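Local coordinates for UDP-galactopyranose mutase (PDB 3HDQ), which probably interconverts UDP-galactopyranose and UDP-galactofuranose as an FAD-dependent mutase, the sugar nucleotide binding beside the flavin cofactor, at residues Met255-Pro260 with Val359-Arg364; Gly270-Arg275 with Glu344-Tyr349; Gly331-Pro336 with Gly363-Tyr368. All blocks are in the same frame, centred on the assembly; numbering follows the deposited sequence.

Interaction 1: Met255-Pro260 with Val359-Arg364; sequences MIYTGP and VTFVGR. With FAD (flavin-adenine dinucleotide), chain L.
The rings of Tyr-257 and Phe-361 meet obliquely, planes 65° apart, with CD2 of Tyr-257 3.8 Å from CD2 of Phe-361. The Tyr-257 hydroxyl donates to Pro-260 O at 2.7 Å, from a position tilted out of the carbonyl plane, and Gly-259 N lies against one face of the ring toward its rim. On the same side of the sheet CB of Tyr-257 packs on Val-359 CG1, and Phe-264 adds a third ring. Strands 255-257 and 359-361 are parallel neighbours at one margin of the Rossmann-type sheet, joined by Thr-360 N to Met-255 O (2.9 Å), Tyr-257 N to Thr-360 O and Val-362 N to Tyr-257 O. An alanine at Tyr-257 would probably cost Phe-361 one of its two ring neighbours, open a gap beside it and release the Pro-260 carbonyl from its hydroxyl tie. On the other face, CG2 of Ile-256 meets CG2 of Val-362 at 4.2 Å, where helices 39-50 and 373-388 cover the sheet. Past the strand ends, Arg-364 N donates to FAD O2P (3.1 Å), while a side chain on Gly-363 would collide with that same oxygen.

Interaction 2: Gly270-Arg275 with Glu344-Tyr349; sequences GKLPYR and ELYKKY
Tyr-349 turns the edge of its ring to Gly-270, whose carbonyl oxygen lies in the ring plane and accepts the phenol hydrogen bond, 2.6 Å from OH of Tyr-349 to O of Gly-270. The hydroxyl sits in the carbonyl plane on a lone pair, with a C=O...O angle of 142°. The same hydroxyl is also hydrogen-bonded to Tyr-269 N, so two successive residues of the loop converge on one phenol oxygen, and the Tyr-269 ring meets that of Tyr-349 edge-to-face. Leu-272 approaches the Tyr-349 ring obliquely, its CG 4.2 Å from CD1 of Tyr-349, and its own CD1 comes obliquely to the Tyr-346 ring.

Leu-272, which touches both tyrosines, lies alongside Leu-345, the two side chains running antiparallel. CD2 of Leu-272 lies 3.8 Å from CD1 of Leu-345 and reaches its CB as well. That CD1 also presses on the loop backbone, 3.4 Å from Lys-271 O and 3.7 Å from Leu-272 CA. Lys-271 points away from the helix, and its NZ makes a salt bridge with Asp-262, whose carboxylate also accepts from Leu-272 N. At the backbone angles of Gly-270 a CB would be jammed against the preceding carbonyl oxygen, which calls for glycine.

This is loop-on-helix packing: Leu-345, Tyr-346 and Tyr-349 occupy i, i+1 and i+4 on one side of helix 340-355 and receive a leucine from the segment leading into strand 274-284, at the border of the mixed sheet.

Interaction 3: Gly331-Pro336 with Gly363-Tyr368; sequences GDPYYP and GRLATY. With FAD (flavin-adenine dinucleotide), chain L.
Arg-364 leaves the backbone with CG anti to N (chi1 172°) and CD also extended, then bends at chi3 (-82°), and its guanidinium lies between strand 320-336 and the cofactor. NH1 donates to Tyr-334 O at 2.5 Å, the acceptor lying close to the guanidinium plane while the donor is tilted out of the carbonyl plane. The same NH1 sits over one face of the Tyr-335 ring, 3.6 Å from CD2; the two side chains run side by side, with ring and guanidinium planes 49° apart. FAD C1' lies over a face of the guanidinium, 3.4 Å from NH2, and NH2 is hydrogen-bonded to Tyr-371 O.

The aliphatic part of the arginine passes Pro-336 at about a right angle, CG of Arg-364 lying 4.0 Å from CD of Pro-336. CB of Pro-336 is 3.5 Å from the centroid of the Tyr-368 ring and almost over its centre, a CH-pi contact. The hydroxyl of Tyr-368 is hydrogen-bonded to Pro-273 O. Leu-365 closes the other end, its CD2 3.7 Å from Pro-333 O and its CD1 beside FAD O2A.

A classic beta bulge sets Tyr-334 and Tyr-335 together opposite Arg-275 of the neighbouring strand. Tyr-334 CB meets the flavin methyl C8M at 3.7 Å, and the Tyr-335 hydroxyl, close to C7M, is hydrogen-bonded to a diphosphate oxygen of the bound UDP-galactose. The contact thus forms a wall of the active site, where a cofactor-binding arginine packs against Tyr-335, which belongs to both the FAD and the UDP-galactose pockets.

From the N terminus, strand 252-257 of the parallel sheet comes first, and interaction 1 closes the longest loop by pairing it with strand 359-361. Interaction 2 falls within that loop, joining 270-275 to helix 340-355. Interaction 3 begins between the two segments of interaction 2 and ends beyond them, so these two cross, while it shares Gly-363 and Arg-364 with interaction 1. Ala-366 packs on Tyr-257 and Gly-259, and Tyr-274 OH is probably bonded to Leu-365 O. Together the contacts tie the Rossmann-type sheet, helix 340-355 and the neighbouring strands 274-284 and 320-336 of the mixed sheet, with interactions 1 and 3 both touching FAD.

Interaction 1: Met255-Pro260 with Val359-Arg364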
# COMPACT_ATOMS: atom_id res chain seq x y z
N MET A 255 -18.89 5.87 18.75
CA MET A 255 -18.53 4.86 17.76
C MET A 255 -19.33 5.02 16.46
O MET A 255 -20.54 5.27 16.48
CB MET A 255 -18.71 3.43 18.30
CG MET A 255 -18.40 2.37 17.25
SD MET A 255 -18.64 0.64 17.70
CE MET A 255 -17.24 0.38 18.78
N ILE A 256 -18.61 4.90 15.35
CA ILE A 256 -19.23 4.81 14.03
C ILE A 256 -18.94 3.41 13.51
O ILE A 256 -17.78 3.05 13.33
CB ILE A 256 -18.70 5.91 13.09
CG1 ILE A 256 -19.15 7.28 13.61
CG2 ILE A 256 -19.22 5.71 11.66
CD1 ILE A 256 -18.81 8.43 12.71
N TYR A 257 -19.99 2.61 13.31
CA TYR A 257 -19.84 1.22 12.90
C TYR A 257 -20.29 1.02 11.44
O TYR A 257 -21.36 1.48 11.05
CB TYR A 257 -20.61 0.28 13.86
CG TYR A 257 -20.50 -1.20 13.53
CD1 TYR A 257 -19.40 -1.95 13.92
CD2 TYR A 257 -21.51 -1.85 12.83
CE1 TYR A 257 -19.30 -3.30 13.61
CE2 TYR A 257 -21.43 -3.19 12.52
CZ TYR A 257 -20.32 -3.91 12.90
OH TYR A 257 -20.25 -5.26 12.59
N THR A 258 -19.45 0.36 10.64
CA THR A 258 -19.75 0.15 9.22
C THR A 258 -19.67 -1.33 8.83
O THR A 258 -19.70 -1.68 7.65
CB THR A 258 -18.85 1.02 8.29
OG1 THR A 258 -17.51 0.49 8.23
CG2 THR A 258 -18.80 2.48 8.78
N GLY A 259 -19.57 -2.20 9.82
CA GLY A 259 -19.61 -3.63 9.59
C GLY A 259 -21.04 -4.15 9.49
O GLY A 259 -21.99 -3.36 9.55
N PRO A 260 -21.21 -5.47 9.34
CA PRO A 260 -22.55 -6.06 9.26
C PRO A 260 -23.32 -5.86 10.58
O PRO A 260 -22.70 -5.96 11.63
CB PRO A 260 -22.27 -7.55 9.05
CG PRO A 260 -20.77 -7.70 8.93
CD PRO A 260 -20.14 -6.47 9.47
N VAL A 359 -23.61 4.87 19.39
CA VAL A 359 -23.17 4.22 18.17
C VAL A 359 -24.02 4.68 17.00
O VAL A 359 -25.25 4.67 17.07
CB VAL A 359 -23.26 2.69 18.28
CG1 VAL A 359 -22.68 2.02 17.05
CG2 VAL A 359 -22.51 2.21 19.51
N THR A 360 -23.37 5.10 15.92
CA THR A 360 -24.11 5.32 14.68
C THR A 360 -23.67 4.39 13.54
O THR A 360 -22.49 4.15 13.33
CB THR A 360 -24.25 6.83 14.27
OG1 THR A 360 -23.94 6.99 12.88
CG2 THR A 360 -23.38 7.72 15.08
N PHE A 361 -24.67 3.85 12.85
CA PHE A 361 -24.47 2.84 11.84
C PHE A 361 -24.54 3.48 10.45
O PHE A 361 -25.45 4.25 10.16
CB PHE A 361 -25.53 1.73 12.00
CG PHE A 361 -25.42 0.98 13.30
CD1 PHE A 361 -25.76 1.60 14.50
CD2 PHE A 361 -24.98 -0.33 13.33
CE1 PHE A 361 -25.65 0.93 15.68
CE2 PHE A 361 -24.87 -1.01 14.52
CZ PHE A 361 -25.21 -0.38 15.71
N VAL A 362 -23.56 3.16 9.61
CA VAL A 362 -23.44 3.77 8.28
C VAL A 362 -22.84 2.79 7.30
O VAL A 362 -21.94 2.04 7.67
CB VAL A 362 -22.51 5.01 8.28
CG1 VAL A 362 -22.67 5.79 6.98
CG2 VAL A 362 -22.77 5.89 9.49
N GLY A 363 -23.34 2.80 6.06
CA GLY A 363 -22.71 2.05 4.99
C GLY A 363 -23.51 0.86 4.51
O GLY A 363 -24.53 0.51 5.10
N ARG A 364 -23.04 0.23 3.43
CA ARG A 364 -23.77 -0.89 2.84
C ARG A 364 -24.10 -1.99 3.84
O ARG A 364 -25.24 -2.45 3.91
CB ARG A 364 -23.02 -1.47 1.63
CG ARG A 364 -23.66 -2.75 1.10
CD ARG A 364 -22.83 -3.48 0.03
NE ARG A 364 -23.02 -2.91 -1.29
CZ ARG A 364 -22.95 -3.59 -2.43
NH1 ARG A 364 -22.71 -4.89 -2.44
NH2 ARG A 364 -23.13 -2.96 -3.58
PA FAD L . -17.06 -1.76 3.01
O1A FAD L . -16.21 -1.55 1.90
O2A FAD L . -17.51 -3.09 3.01
O5B FAD L . -16.20 -1.48 4.27
C5B FAD L . -16.56 -1.81 5.56
C4B FAD L . -15.31 -2.17 6.29
O4B FAD L . -15.60 -2.50 7.60
C3B FAD L . -14.72 -3.42 5.67
O3B FAD L . -13.47 -3.19 5.10
C2B FAD L . -14.60 -4.38 6.80
O2B FAD L . -13.38 -5.01 6.75
C1B FAD L . -14.74 -3.49 8.01
N9A FAD L . -15.21 -4.24 9.17
C8A FAD L . -16.30 -5.00 9.30
N7A FAD L . -16.36 -5.51 10.50
C5A FAD L . -15.29 -5.10 11.17
C6A FAD L . -14.84 -5.32 12.45
N6A FAD L . -15.57 -5.93 13.32
N1A FAD L . -13.69 -4.75 12.87
C2A FAD L . -12.97 -3.98 12.03
N3A FAD L . -13.42 -3.76 10.78
C4A FAD L . -14.55 -4.32 10.34
N1 FAD L . -19.98 0.22 -6.34
C2 FAD L . -19.98 1.09 -7.35
O2 FAD L . -20.34 2.22 -7.20
N3 FAD L . -19.57 0.67 -8.55
C4 FAD L . -19.15 -0.61 -8.73
O4 FAD L . -18.78 -0.99 -9.79
C4X FAD L . -19.17 -1.47 -7.70
N5 FAD L . -18.77 -2.74 -7.89
C5X FAD L . -18.79 -3.61 -6.86
C6 FAD L . -18.37 -4.90 -7.06
C7 FAD L . -18.38 -5.78 -6.02
C7M FAD L . -17.93 -7.17 -6.22
C8 FAD L . -18.79 -5.38 -4.78
C8M FAD L . -18.79 -6.39 -3.69
C9 FAD L . -19.21 -4.08 -4.58
C9A FAD L . -19.22 -3.19 -5.62
N10 FAD L . -19.62 -1.89 -5.43
C10 FAD L . -19.59 -1.05 -6.49
C1' FAD L . -20.19 -1.43 -4.15
C2' FAD L . -19.16 -0.90 -3.18
O2' FAD L . -18.32 -1.96 -2.89
C3' FAD L . -19.76 -0.40 -1.87
O3' FAD L . -20.58 0.67 -1.99
C4' FAD L . -18.71 0.22 -1.02
O4' FAD L . -17.54 -0.43 -1.37
C5' FAD L . -19.11 0.04 0.41
O5' FAD L . -18.51 0.90 1.31
P FAD L . -18.65 0.61 2.83
O1P FAD L . -17.78 1.46 3.54
O2P FAD L . -19.99 0.91 3.18
O3P FAD L . -18.36 -0.90 3.07

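Interaction 2: Gly270-Arg275 with Glu344-Tyr349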
# COMPACT_ATOMS: atom_id res chain seq x y z
N GLY A 270 -30.61 -14.15 15.19
CA GLY A 270 -30.27 -15.07 14.12
C GLY A 270 -29.45 -14.39 13.02
O GLY A 270 -29.27 -13.18 13.03
N LYS A 271 -28.96 -15.19 12.07
CA LYS A 271 -28.07 -14.66 11.04
C LYS A 271 -28.82 -13.85 9.98
O LYS A 271 -29.77 -14.34 9.38
CB LYS A 271 -27.29 -15.81 10.38
CG LYS A 271 -26.26 -15.33 9.35
CD LYS A 271 -25.10 -14.59 10.02
CE LYS A 271 -24.10 -14.04 8.99
NZ LYS A 271 -24.61 -12.81 8.32
N LEU A 272 -28.41 -12.59 9.78
CA LEU A 272 -28.89 -11.78 8.67
C LEU A 272 -28.16 -12.25 7.41
O LEU A 272 -26.93 -12.29 7.40
CB LEU A 272 -28.54 -10.31 8.90
CG LEU A 272 -29.65 -9.27 8.77
CD1 LEU A 272 -29.05 -7.91 8.42
CD2 LEU A 272 -30.73 -9.68 7.76
N PRO A 273 -28.89 -12.64 6.36
CA PRO A 273 -28.19 -13.15 5.17
C PRO A 273 -27.42 -12.07 4.39
O PRO A 273 -28.00 -11.06 3.99
CB PRO A 273 -29.33 -13.70 4.29
CG PRO A 273 -30.50 -13.87 5.24
CD PRO A 273 -30.35 -12.76 6.24
N TYR A 274 -26.13 -12.30 4.21
CA TYR A 274 -25.34 -11.50 3.28
C TYR A 274 -24.74 -12.45 2.27
O TYR A 274 -24.23 -13.52 2.63
CB TYR A 274 -24.18 -10.79 3.99
CG TYR A 274 -24.57 -9.69 4.94
CD1 TYR A 274 -24.89 -9.97 6.27
CD2 TYR A 274 -24.57 -8.37 4.54
CE1 TYR A 274 -25.22 -8.96 7.15
CE2 TYR A 274 -24.89 -7.36 5.40
CZ TYR A 274 -25.22 -7.66 6.71
OH TYR A 274 -25.54 -6.66 7.58
N ARG A 275 -24.77 -12.06 1.00
CA ARG A 275 -24.18 -12.90 -0.03
C ARG A 275 -22.68 -12.59 -0.14
O ARG A 275 -22.27 -11.45 0.02
CB ARG A 275 -24.90 -12.67 -1.35
CG ARG A 275 -24.55 -13.70 -2.42
CD ARG A 275 -25.10 -15.08 -2.09
NE ARG A 275 -25.10 -15.88 -3.30
CZ ARG A 275 -25.20 -17.20 -3.35
NH1 ARG A 275 -25.31 -17.92 -2.24
NH2 ARG A 275 -25.20 -17.81 -4.53
N GLU A 344 -37.45 -8.06 7.09
CA GLU A 344 -38.10 -8.39 8.34
C GLU A 344 -37.05 -8.46 9.44
O GLU A 344 -37.12 -7.73 10.42
CB GLU A 344 -38.77 -9.77 8.17
CG GLU A 344 -39.38 -10.38 9.42
CD GLU A 344 -40.76 -9.82 9.72
OE1 GLU A 344 -41.03 -8.66 9.33
OE2 GLU A 344 -41.57 -10.54 10.34
N LEU A 345 -36.09 -9.35 9.25
CA LEU A 345 -35.00 -9.52 10.20
C LEU A 345 -34.21 -8.23 10.43
O LEU A 345 -33.89 -7.88 11.57
CB LEU A 345 -34.06 -10.61 9.70
CG LEU A 345 -33.55 -11.62 10.72
CD1 LEU A 345 -32.16 -12.05 10.33
CD2 LEU A 345 -33.58 -11.05 12.13
N TYR A 346 -33.90 -7.50 9.36
CA TYR A 346 -33.14 -6.26 9.51
C TYR A 346 -33.88 -5.24 10.36
O TYR A 346 -33.27 -4.56 11.18
CB TYR A 346 -32.77 -5.61 8.16
CG TYR A 346 -32.18 -4.23 8.38
CD1 TYR A 346 -30.95 -4.07 9.00
CD2 TYR A 346 -32.88 -3.09 8.01
CE1 TYR A 346 -30.41 -2.81 9.22
CE2 TYR A 346 -32.34 -1.82 8.23
CZ TYR A 346 -31.11 -1.69 8.83
OH TYR A 346 -30.58 -0.44 9.04
N LYS A 347 -35.18 -5.11 10.15
CA LYS A 347 -36.02 -4.20 10.91
C LYS A 347 -35.79 -4.35 12.43
O LYS A 347 -35.77 -3.38 13.18
CB LYS A 347 -37.48 -4.46 10.58
CG LYS A 347 -38.27 -3.23 10.18
CD LYS A 347 -37.79 -2.69 8.83
CE LYS A 347 -38.94 -2.17 7.98
NZ LYS A 347 -39.67 -1.02 8.60
N LYS A 348 -35.60 -5.59 12.87
CA LYS A 348 -35.39 -5.88 14.28
C LYS A 348 -34.01 -5.40 14.74
O LYS A 348 -33.87 -4.86 15.84
CB LYS A 348 -35.52 -7.38 14.54
CG LYS A 348 -36.74 -8.02 13.88
CD LYS A 348 -37.90 -8.14 14.84
CE LYS A 348 -37.60 -9.23 15.85
NZ LYS A 348 -36.92 -10.36 15.14
N TYR A 349 -33.00 -5.61 13.90
CA TYR A 349 -31.64 -5.18 14.23
C TYR A 349 -31.56 -3.67 14.21
O TYR A 349 -30.83 -3.06 14.99
CB TYR A 349 -30.62 -5.79 13.28
CG TYR A 349 -30.25 -7.22 13.63
CD1 TYR A 349 -30.57 -8.27 12.79
CD2 TYR A 349 -29.59 -7.51 14.82
CE1 TYR A 349 -30.22 -9.58 13.11
CE2 TYR A 349 -29.24 -8.80 15.15
CZ TYR A 349 -29.56 -9.84 14.30
OH TYR A 349 -29.22 -11.12 14.65

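Interaction 3: Gly331-Pro336 with Gly363-Tyr368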
# COMPACT_ATOMS: atom_id res chain seq x y z
N GLY A 331 -18.73 -16.73 3.68
CA GLY A 331 -17.53 -15.91 3.58
C GLY A 331 -17.82 -14.47 3.96
O GLY A 331 -18.86 -14.21 4.54
N ASP A 332 -16.92 -13.54 3.62
CA ASP A 332 -17.12 -12.13 4.00
C ASP A 332 -18.36 -11.56 3.31
O ASP A 332 -18.59 -11.82 2.14
CB ASP A 332 -15.91 -11.27 3.64
CG ASP A 332 -14.69 -11.59 4.48
OD1 ASP A 332 -14.85 -12.16 5.58
OD2 ASP A 332 -13.57 -11.25 4.03
N PRO A 333 -19.15 -10.77 4.05
CA PRO A 333 -20.41 -10.28 3.49
C PRO A 333 -20.16 -9.14 2.51
O PRO A 333 -19.46 -8.20 2.88
CB PRO A 333 -21.16 -9.76 4.73
CG PRO A 333 -20.07 -9.35 5.69
CD PRO A 333 -18.86 -10.21 5.39
N TYR A 334 -20.72 -9.23 1.30
CA TYR A 334 -20.57 -8.17 0.30
C TYR A 334 -21.91 -7.57 -0.14
O TYR A 334 -21.96 -6.41 -0.55
CB TYR A 334 -19.83 -8.67 -0.95
CG TYR A 334 -18.41 -9.15 -0.70
CD1 TYR A 334 -18.01 -10.40 -1.14
CD2 TYR A 334 -17.48 -8.36 -0.04
CE1 TYR A 334 -16.73 -10.86 -0.92
CE2 TYR A 334 -16.19 -8.80 0.17
CZ TYR A 334 -15.82 -10.06 -0.27
OH TYR A 334 -14.54 -10.52 -0.07
N TYR A 335 -22.98 -8.36 -0.07
CA TYR A 335 -24.30 -7.92 -0.52
C TYR A 335 -25.37 -8.21 0.53
O TYR A 335 -25.49 -9.35 0.99
CB TYR A 335 -24.73 -8.69 -1.77
CG TYR A 335 -23.86 -8.58 -3.01
CD1 TYR A 335 -22.74 -9.38 -3.16
CD2 TYR A 335 -24.21 -7.72 -4.04
CE1 TYR A 335 -21.96 -9.29 -4.29
CE2 TYR A 335 -23.44 -7.63 -5.18
CZ TYR A 335 -22.32 -8.42 -5.30
OH TYR A 335 -21.54 -8.33 -6.43
N PRO A 336 -26.19 -7.21 0.87
CA PRO A 336 -27.44 -7.56 1.55
C PRO A 336 -28.30 -8.33 0.55
O PRO A 336 -28.06 -8.23 -0.66
CB PRO A 336 -28.09 -6.20 1.84
CG PRO A 336 -27.07 -5.17 1.47
CD PRO A 336 -26.14 -5.79 0.50
N GLY A 363 -23.34 2.80 6.06
CA GLY A 363 -22.71 2.05 4.99
C GLY A 363 -23.51 0.86 4.51
O GLY A 363 -24.53 0.51 5.10
N ARG A 364 -23.04 0.23 3.43
CA ARG A 364 -23.77 -0.89 2.84
C ARG A 364 -24.10 -1.99 3.84
O ARG A 364 -25.24 -2.45 3.91
CB ARG A 364 -23.02 -1.47 1.63
CG ARG A 364 -23.66 -2.75 1.10
CD ARG A 364 -22.83 -3.48 0.03
NE ARG A 364 -23.02 -2.91 -1.29
CZ ARG A 364 -22.95 -3.59 -2.43
NH1 ARG A 364 -22.71 -4.89 -2.44
NH2 ARG A 364 -23.13 -2.96 -3.58
N LEU A 365 -23.11 -2.43 4.62
CA LEU A 365 -23.28 -3.58 5.52
C LEU A 365 -24.05 -3.24 6.79
O LEU A 365 -24.89 -4.01 7.26
CB LEU A 365 -21.92 -4.15 5.92
CG LEU A 365 -21.07 -4.56 4.72
CD1 LEU A 365 -19.76 -5.14 5.20
CD2 LEU A 365 -21.86 -5.55 3.88
N ALA A 366 -23.73 -2.08 7.35
CA ALA A 366 -24.25 -1.66 8.63
C ALA A 366 -25.72 -1.23 8.58
O ALA A 366 -26.45 -1.34 9.58
CB ALA A 366 -23.38 -0.53 9.18
N THR A 367 -26.17 -0.75 7.41
CA THR A 367 -27.56 -0.34 7.25
C THR A 367 -28.29 -1.25 6.27
O THR A 367 -29.42 -0.97 5.88
CB THR A 367 -27.71 1.15 6.84
OG1 THR A 367 -27.21 1.36 5.51
CG2 THR A 367 -26.98 2.04 7.81
N TYR A 368 -27.63 -2.33 5.86
CA TYR A 368 -28.26 -3.35 5.02
C TYR A 368 -28.90 -2.74 3.77
O TYR A 368 -30.06 -3.00 3.45
CB TYR A 368 -29.29 -4.15 5.83
CG TYR A 368 -29.51 -5.57 5.35
CD1 TYR A 368 -28.49 -6.51 5.41
CD2 TYR A 368 -30.75 -5.98 4.86
CE1 TYR A 368 -28.68 -7.80 4.99
CE2 TYR A 368 -30.95 -7.28 4.42
CZ TYR A 368 -29.91 -8.18 4.49
OH TYR A 368 -30.08 -9.48 4.07
PA FAD L . -17.06 -1.76 3.01
O1A FAD L . -16.21 -1.55 1.90
O2A FAD L . -17.51 -3.09 3.01
O5B FAD L . -16.20 -1.48 4.27
C5B FAD L . -16.56 -1.81 5.56
C4B FAD L . -15.31 -2.17 6.29
O4B FAD L . -15.60 -2.50 7.60
C3B FAD L . -14.72 -3.42 5.67
O3B FAD L . -13.47 -3.19 5.10
C2B FAD L . -14.60 -4.38 6.80
O2B FAD L . -13.38 -5.01 6.75
C1B FAD L . -14.74 -3.49 8.01
N9A FAD L . -15.21 -4.24 9.17
C8A FAD L . -16.30 -5.00 9.30
N7A FAD L . -16.36 -5.51 10.50
C5A FAD L . -15.29 -5.10 11.17
C6A FAD L . -14.84 -5.32 12.45
N6A FAD L . -15.57 -5.93 13.32
N1A FAD L . -13.69 -4.75 12.87
C2A FAD L . -12.97 -3.98 12.03
N3A FAD L . -13.42 -3.76 10.78
C4A FAD L . -14.55 -4.32 10.34
N1 FAD L . -19.98 0.22 -6.34
C2 FAD L . -19.98 1.09 -7.35
O2 FAD L . -20.34 2.22 -7.20
N3 FAD L . -19.57 0.67 -8.55
C4 FAD L . -19.15 -0.61 -8.73
O4 FAD L . -18.78 -0.99 -9.79
C4X FAD L . -19.17 -1.47 -7.70
N5 FAD L . -18.77 -2.74 -7.89
C5X FAD L . -18.79 -3.61 -6.86
C6 FAD L . -18.37 -4.90 -7.06
C7 FAD L . -18.38 -5.78 -6.02
C7M FAD L . -17.93 -7.17 -6.22
C8 FAD L . -18.79 -5.38 -4.78
C8M FAD L . -18.79 -6.39 -3.69
C9 FAD L . -19.21 -4.08 -4.58
C9A FAD L . -19.22 -3.19 -5.62
N10 FAD L . -19.62 -1.89 -5.43
C10 FAD L . -19.59 -1.05 -6.49
C1' FAD L . -20.19 -1.43 -4.15
C2' FAD L . -19.16 -0.90 -3.18
O2' FAD L . -18.32 -1.96 -2.89
C3' FAD L . -19.76 -0.40 -1.87
O3' FAD L . -20.58 0.67 -1.99
C4' FAD L . -18.71 0.22 -1.02
O4' FAD L . -17.54 -0.43 -1.37
C5' FAD L . -19.11 0.04 0.41
O5' FAD L . -18.51 0.90 1.31
P FAD L . -18.65 0.61 2.83
O1P FAD L . -17.78 1.46 3.54
O2P FAD L . -19.99 0.91 3.18
O3P FAD L . -18.36 -0.90 3.07